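Local coordinates for calmodulin, putative (Entamoeba histolytica, PDB 4OCI), which binds calcium through an EF-hand, as a calmodulin-like signalling protein that takes part in initiating phagocytosis of human erythrocytes, at residues Asp117-Phe121 with Met122-Glu126; Thr24-Glu27 with Phe28-Leu31; Val38-Thr41 with Ser42-Ala45. One frame throughout, in Å; residues are numbered along the deposited sequence.

Contact 1: Asp117-Phe121 with Met122-Glu126; sequences DLFTF and MGIDE
At the C-terminal end of helix 112-122 the amides of G123 and I124 fold back onto the last turn in a Schellman motif, with G123 leaving the helix at positive phi (85°). The carbonyl O of F119 is the main acceptor: I124 N reaches it at 2.8 Å in a nearly straight bond, N-H...O 170°, while G123 N and M122 N add weak bonds to the same atom. G123 N donates to T120 O at 3.3 Å, from above the carbonyl plane. M122 N to L118 O, 3.1 Å, is the last regular helical bond.

Beyond the turn, the F119 ring is the platform for what follows. Methyl CG2 of I124 lies over one face, offset toward the rim and 4.0 Å from the ring centroid, a CH-pi contact. E126 comes in at the ring edge, its chain bent at chi2 (46°), and places OE1 3.3 Å from F119 CD2, the two planes nearly parallel. On another side of the turn L118 and M122, a selenomethionine, run side by side, with L118 CD1 4.0 Å from M122 CE. A96, L99 and R100 of helix 96-106 also pack on the F119 ring, and M122 and I124 touch F135 of helix 132-145.

The edge approach sets a carboxylate oxygen beside the weakly positive rim of the ring, probably a mildly favourable electrostatic contact, and a salt bridge from R100 to OE1 holds the charge there. The helix end is thus closed by backbone bonds and by the packing of I124 on F119 and M122 on L118, while E126 ties the following loop to helix 96-106.

Contact 2: Thr24-Glu27 with Phe28-Leu31; sequences TLNE and FESL
T24 and E27 answer each other across the first turn of helix 25-34 in a capping box, and F28 N continues the turn by bonding to T24 O at 3.0 Å. In the box, E27 N donates to T24 OG1 at 3.3 Å, and T24 N donates to E27 OE1 at 3.0 Å. The second bond is nearly straight at N-H, 166°, but meets OE1 from above the carboxylate plane. E27 can return to T24 because its CG stands beside its own backbone N (chi1 -67°) and the chain beyond runs extended. Its other oxygen, OE2, accepts from G17 N, so the carboxylate joins the helix start to the calcium loop; the nearest atom of the E27 side chain is about 4 Å from the calcium ion, and E27 is not one of its ligands.

Main-chain bonds carry the helix onward. E29 N binds L25 O at 3.0 Å, S30 N binds N26 O at 2.9 Å, and L31 N binds E27 O.

Helical geometry also brings S30 CB to 3.1 Å from N26 O, one turn back. The apolar ends of F28 and L31 turn to neighbouring helices and loops.

F28 packs on F62, C65 and L69 of helix 59-71 and on I44 of helix 41-50, L25 reaches A45 and Y48, and S30 and L31 meet F15 of helix 9-15, so this exiting helix of the EF-hand is embraced by three others.

Contact 3: Val38-Thr41 with Ser42-Ala45; sequences VMET and SAIA
M39, a selenomethionine, holds CG between its backbone N and carbonyl carbon (chi1 82°) and bends at chi3 (-43°), which sets its chain against I44 and its methyl against A43. The side chains of M39 and I44 are skewed to each other: M39 CG lies 3.5 Å from I44 CG1, and the selenium follows at 3.9 Å from the same I44 CG1. Farther out, M39 CE touches A43 CB at 3.7 Å. M39, the residue ahead of the N-cap, thus lays its side chain on the first turn.

E40 is the N-cap residue of helix 41-50. Its carbonyl O takes I44 N at 3.2 Å in a nearly straight bond, N-H...O 170°, lying in the carbonyl plane, and a weak second bond from A43 N. One residue further along, A45 N donates to T41 O at 2.9 Å. The E40 side chain brings OE2 alongside A43 CB, 3.7 Å away.

The two hydroxyls find their partners outside the segments. T41 OG1 bonds to E29 OE2 and R33 NH2 of helix 25-34, while S42 OG bonds to N49 ND2 of the second subunit and to H146 O, in the C-terminal histidine run, probably a purification tag. A45 packs on A45 of that subunit.

The E40 carboxylate near the N-terminal end of the helix would probably be favoured by the helix dipole. The chemistry is therefore divided: apolar contacts fold the preceding loop onto the first turn, and hydroxyls at the helix start tie it to helix 25-34 and the other chain.

Overall arrangement
Contacts 2 and 3 belong to consecutive helices and touch, their centres about 11 Å apart: E29 CA meets I44 CG2 at 3.8 Å, and F28 CE2 lies 3.6 Å from I44 O, beside the probable hydrogen bond between E29 and T41. Of the three, contact 2 adjoins the calcium ion bound by D16, D18, D20 and Y22, whereas contacts 1 and 3 lie away from the known metal sites. Contact 1 is on the opposite side of the chain's centre from contact 2, centres about 31 Å apart. Contact 3 is intermediate, its nearest atoms about 8 Å from contact 1. All three touch the second subunit. Two helix starts thus contrast with one helix end.

Contact 1: Asp117-Phe121 with Met122-Glu126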
loop_
_atom_site.group_PDB
_atom_site.type_symbol
_atom_site.label_atom_id
_atom_site.label_comp_id
_atom_site.label_asym_id
_atom_site.label_seq_id
_atom_site.Cartn_x
_atom_site.Cartn_y
_atom_site.Cartn_z
ATOM N N ASP A 117 7.128 -19.060 9.189
ATOM C CA ASP A 117 7.688 -17.777 9.607
ATOM C C ASP A 117 6.697 -17.029 10.462
ATOM O O ASP A 117 7.067 -16.421 11.428
ATOM C CB ASP A 117 8.038 -16.930 8.387
ATOM C CG ASP A 117 9.311 -17.465 7.605
ATOM O OD1 ASP A 117 10.006 -18.426 8.095
ATOM O OD2 ASP A 117 9.581 -16.921 6.480
ATOM N N LEU A 118 5.425 -17.100 10.110
ATOM C CA LEU A 118 4.388 -16.577 10.941
ATOM C C LEU A 118 4.304 -17.264 12.330
ATOM O O LEU A 118 4.111 -16.585 13.368
ATOM C CB LEU A 118 3.079 -16.756 10.197
ATOM C CG LEU A 118 1.905 -16.150 10.902
ATOM C CD1 LEU A 118 1.854 -14.572 10.648
ATOM C CD2 LEU A 118 0.694 -16.855 10.377
ATOM N N PHE A 119 4.401 -18.605 12.349
ATOM C CA PHE A 119 4.327 -19.339 13.627
ATOM C C PHE A 119 5.532 -19.001 14.488
ATOM O O PHE A 119 5.377 -18.805 15.659
ATOM C CB PHE A 119 4.269 -20.872 13.401
ATOM C CG PHE A 119 2.882 -21.399 12.998
ATOM C CD1 PHE A 119 1.835 -20.569 12.771
ATOM C CD2 PHE A 119 2.668 -22.780 12.877
ATOM C CE1 PHE A 119 0.527 -21.087 12.401
ATOM C CE2 PHE A 119 1.407 -23.305 12.515
ATOM C CZ PHE A 119 0.330 -22.440 12.280
ATOM N N THR A 120 6.717 -18.925 13.893
ATOM C CA THR A 120 7.937 -18.498 14.617
ATOM C C THR A 120 7.823 -17.096 15.188
ATOM O O THR A 120 8.153 -16.884 16.323
ATOM C CB THR A 120 9.142 -18.534 13.664
ATOM O OG1 THR A 120 9.415 -19.920 13.364
ATOM C CG2 THR A 120 10.387 -17.904 14.303
ATOM N N PHE A 121 7.301 -16.166 14.403
ATOM C CA PHE A 121 7.053 -14.809 14.820
ATOM C C PHE A 121 6.113 -14.745 16.075
ATOM O O PHE A 121 6.367 -13.998 17.065
ATOM C CB PHE A 121 6.502 -14.079 13.572
ATOM C CG PHE A 121 5.994 -12.715 13.814
ATOM C CD1 PHE A 121 6.845 -11.706 14.214
ATOM C CD2 PHE A 121 4.659 -12.417 13.603
ATOM C CE1 PHE A 121 6.364 -10.399 14.403
ATOM C CE2 PHE A 121 4.162 -11.138 13.834
ATOM C CZ PHE A 121 5.039 -10.115 14.211
HETATM N N MSE A 122 5.069 -15.572 16.082
HETATM C CA MSE A 122 4.114 -15.543 17.164
HETATM C C MSE A 122 4.460 -16.455 18.308
HETATM O O MSE A 122 3.789 -16.432 19.328
HETATM C CB MSE A 122 2.724 -15.887 16.641
HETATM C CG MSE A 122 2.136 -14.708 15.907
HETATM SE SE MSE A 122 0.400 -15.242 15.227
HETATM C CE MSE A 122 0.005 -13.657 14.094
ATOM N N GLY A 123 5.464 -17.282 18.140
ATOM C CA GLY A 123 5.951 -18.150 19.229
ATOM C C GLY A 123 5.145 -19.451 19.309
ATOM O O GLY A 123 4.841 -19.957 20.386
ATOM N N ILE A 124 4.731 -19.947 18.152
ATOM C CA ILE A 124 3.793 -21.045 18.117
ATOM C C ILE A 124 4.709 -22.229 17.765
ATOM O O ILE A 124 5.455 -22.149 16.777
ATOM C CB ILE A 124 2.722 -20.797 17.024
ATOM C CG1 ILE A 124 1.690 -19.745 17.473
ATOM C CG2 ILE A 124 2.064 -22.157 16.599
ATOM C CD1 ILE A 124 0.683 -19.424 16.399
ATOM N N ASP A 125 4.674 -23.314 18.553
ATOM C CA ASP A 125 5.437 -24.509 18.102
ATOM C C ASP A 125 4.613 -25.407 17.270
ATOM O O ASP A 125 3.457 -25.655 17.581
ATOM C CB ASP A 125 6.045 -25.365 19.214
ATOM C CG ASP A 125 6.994 -26.505 18.627
ATOM O OD1 ASP A 125 8.133 -26.171 18.101
ATOM O OD2 ASP A 125 6.610 -27.736 18.665
ATOM N N GLU A 126 5.256 -25.983 16.273
ATOM C CA GLU A 126 4.644 -26.903 15.305
ATOM C C GLU A 126 3.969 -28.144 15.899
ATOM O O GLU A 126 2.984 -28.623 15.368
ATOM C CB GLU A 126 5.733 -27.373 14.310
ATOM C CG GLU A 126 5.182 -27.669 12.910
ATOM C CD GLU A 126 4.206 -26.584 12.357
ATOM O OE1 GLU A 126 4.629 -25.398 12.244
ATOM O OE2 GLU A 126 3.040 -26.959 12.018
#

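Contact 2: Thr24-Glu27 with Phe28-Leu31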
loop_
_atom_site.group_PDB
_atom_site.type_symbol
_atom_site.label_atom_id
_atom_site.label_comp_id
_atom_site.label_asym_id
_atom_site.label_seq_id
_atom_site.Cartn_x
_atom_site.Cartn_y
_atom_site.Cartn_z
ATOM N N THR A 24 -10.352 6.459 -3.653
ATOM C CA THR A 24 -8.955 6.638 -3.188
ATOM C C THR A 24 -8.410 5.313 -2.644
ATOM O O THR A 24 -9.150 4.364 -2.500
ATOM C CB THR A 24 -8.821 7.656 -2.107
ATOM O OG1 THR A 24 -9.542 7.201 -0.965
ATOM C CG2 THR A 24 -9.349 9.037 -2.555
ATOM N N LEU A 25 -7.107 5.251 -2.318
ATOM C CA LEU A 25 -6.534 4.059 -1.718
ATOM C C LEU A 25 -7.173 3.764 -0.381
ATOM O O LEU A 25 -7.597 2.638 -0.159
ATOM C CB LEU A 25 -5.023 4.320 -1.493
ATOM C CG LEU A 25 -4.317 3.233 -0.691
ATOM C CD1 LEU A 25 -4.365 1.890 -1.349
ATOM C CD2 LEU A 25 -2.838 3.805 -0.543
ATOM N N ASN A 26 -7.322 4.743 0.504
ATOM C CA ASN A 26 -7.977 4.417 1.807
ATOM C C ASN A 26 -9.430 3.962 1.706
ATOM O O ASN A 26 -9.830 3.066 2.445
ATOM C CB ASN A 26 -7.929 5.593 2.770
ATOM C CG ASN A 26 -6.583 5.711 3.404
ATOM O OD1 ASN A 26 -5.827 4.708 3.531
ATOM N ND2 ASN A 26 -6.225 6.934 3.776
ATOM N N GLU A 27 -10.204 4.526 0.761
ATOM C CA GLU A 27 -11.577 4.073 0.519
ATOM C C GLU A 27 -11.633 2.663 -0.025
ATOM O O GLU A 27 -12.512 1.895 0.376
ATOM C CB GLU A 27 -12.332 5.001 -0.448
ATOM C CG GLU A 27 -12.578 6.407 0.205
ATOM C CD GLU A 27 -12.939 7.515 -0.804
ATOM O OE1 GLU A 27 -12.795 7.274 -2.043
ATOM O OE2 GLU A 27 -13.356 8.656 -0.349
ATOM N N PHE A 28 -10.729 2.318 -0.922
ATOM C CA PHE A 28 -10.622 0.943 -1.421
ATOM C C PHE A 28 -10.309 -0.055 -0.328
ATOM O O PHE A 28 -10.976 -1.093 -0.214
ATOM C CB PHE A 28 -9.573 0.860 -2.493
ATOM C CG PHE A 28 -9.327 -0.546 -3.025
ATOM C CD1 PHE A 28 -10.314 -1.218 -3.703
ATOM C CD2 PHE A 28 -8.088 -1.182 -2.860
ATOM C CE1 PHE A 28 -10.082 -2.532 -4.253
ATOM C CE2 PHE A 28 -7.880 -2.478 -3.391
ATOM C CZ PHE A 28 -8.858 -3.138 -4.063
ATOM N N GLU A 29 -9.314 0.282 0.507
ATOM C CA GLU A 29 -8.921 -0.625 1.583
ATOM C C GLU A 29 -10.084 -0.790 2.590
ATOM O O GLU A 29 -10.417 -1.909 3.044
ATOM C CB GLU A 29 -7.659 -0.110 2.335
ATOM C CG GLU A 29 -7.244 -1.180 3.367
ATOM C CD GLU A 29 -6.263 -0.708 4.496
ATOM O OE1 GLU A 29 -5.719 0.462 4.437
ATOM O OE2 GLU A 29 -6.069 -1.552 5.446
ATOM N N SER A 30 -10.729 0.305 2.909
ATOM C CA SER A 30 -11.765 0.292 3.854
ATOM C C SER A 30 -13.025 -0.534 3.311
ATOM O O SER A 30 -13.634 -1.367 4.023
ATOM C CB SER A 30 -11.968 1.757 4.313
ATOM O OG SER A 30 -13.306 1.970 4.617
ATOM N N LEU A 31 -13.303 -0.456 2.027
ATOM C CA LEU A 31 -14.453 -1.124 1.464
ATOM C C LEU A 31 -14.220 -2.584 1.379
ATOM O O LEU A 31 -15.120 -3.374 1.749
ATOM C CB LEU A 31 -14.773 -0.569 0.069
ATOM C CG LEU A 31 -15.950 -1.157 -0.745
ATOM C CD1 LEU A 31 -17.226 -1.188 0.143
ATOM C CD2 LEU A 31 -16.233 -0.423 -2.038
#

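Contact 3: Val38-Thr41 with Ser42-Ala45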
loop_
_atom_site.group_PDB
_atom_site.type_symbol
_atom_site.label_atom_id
_atom_site.label_comp_id
_atom_site.label_asym_id
_atom_site.label_seq_id
_atom_site.Cartn_x
_atom_site.Cartn_y
_atom_site.Cartn_z
ATOM N N VAL A 38 -9.654 -10.509 4.436
ATOM C CA VAL A 38 -8.654 -10.608 5.491
ATOM C C VAL A 38 -7.307 -10.760 4.834
ATOM O O VAL A 38 -6.989 -11.803 4.273
ATOM C CB VAL A 38 -8.880 -11.823 6.443
ATOM C CG1 VAL A 38 -7.630 -12.048 7.274
ATOM C CG2 VAL A 38 -10.015 -11.552 7.396
HETATM N N MSE A 39 -6.510 -9.695 4.884
HETATM C CA MSE A 39 -5.180 -9.712 4.289
HETATM C C MSE A 39 -4.376 -8.433 4.603
HETATM O O MSE A 39 -4.934 -7.489 5.107
HETATM C CB MSE A 39 -5.292 -9.939 2.752
HETATM C CG MSE A 39 -5.599 -8.734 1.969
HETATM SE SE MSE A 39 -5.795 -9.048 0.007
HETATM C CE MSE A 39 -4.338 -10.250 -0.548
ATOM N N GLU A 40 -3.051 -8.446 4.331
ATOM C CA GLU A 40 -2.154 -7.390 4.719
ATOM C C GLU A 40 -2.566 -6.151 3.973
ATOM O O GLU A 40 -2.870 -6.232 2.801
ATOM C CB GLU A 40 -0.727 -7.677 4.274
ATOM C CG GLU A 40 -0.146 -8.844 4.915
ATOM C CD GLU A 40 0.619 -9.696 3.941
ATOM O OE1 GLU A 40 1.644 -10.292 4.373
ATOM O OE2 GLU A 40 0.201 -9.804 2.753
ATOM N N THR A 41 -2.483 -5.016 4.647
ATOM C CA THR A 41 -2.700 -3.718 4.027
ATOM C C THR A 41 -1.838 -3.522 2.798
ATOM O O THR A 41 -2.287 -2.941 1.777
ATOM C CB THR A 41 -2.433 -2.629 5.071
ATOM O OG1 THR A 41 -3.473 -2.748 6.040
ATOM C CG2 THR A 41 -2.504 -1.186 4.483
ATOM N N SER A 42 -0.584 -3.918 2.858
ATOM C CA SER A 42 0.335 -3.615 1.729
ATOM C C SER A 42 -0.068 -4.466 0.530
ATOM O O SER A 42 0.256 -4.123 -0.570
ATOM C CB SER A 42 1.810 -3.885 2.070
ATOM O OG SER A 42 2.051 -5.304 2.330
ATOM N N ALA A 43 -0.715 -5.591 0.732
ATOM C CA ALA A 43 -1.141 -6.435 -0.403
ATOM C C ALA A 43 -2.396 -5.794 -1.088
ATOM O O ALA A 43 -2.515 -5.760 -2.334
ATOM C CB ALA A 43 -1.506 -7.928 0.095
ATOM N N ILE A 44 -3.304 -5.314 -0.264
ATOM C CA ILE A 44 -4.479 -4.517 -0.750
ATOM C C ILE A 44 -3.972 -3.286 -1.531
ATOM O O ILE A 44 -4.454 -3.002 -2.610
ATOM C CB ILE A 44 -5.373 -4.045 0.483
ATOM C CG1 ILE A 44 -5.981 -5.334 1.121
ATOM C CG2 ILE A 44 -6.564 -3.121 -0.022
ATOM C CD1 ILE A 44 -6.870 -5.125 2.419
ATOM N N ALA A 45 -2.986 -2.575 -0.994
ATOM C CA ALA A 45 -2.438 -1.353 -1.587
ATOM C C ALA A 45 -1.721 -1.649 -2.881
ATOM O O ALA A 45 -1.794 -0.879 -3.846
ATOM C CB ALA A 45 -1.483 -0.596 -0.551
#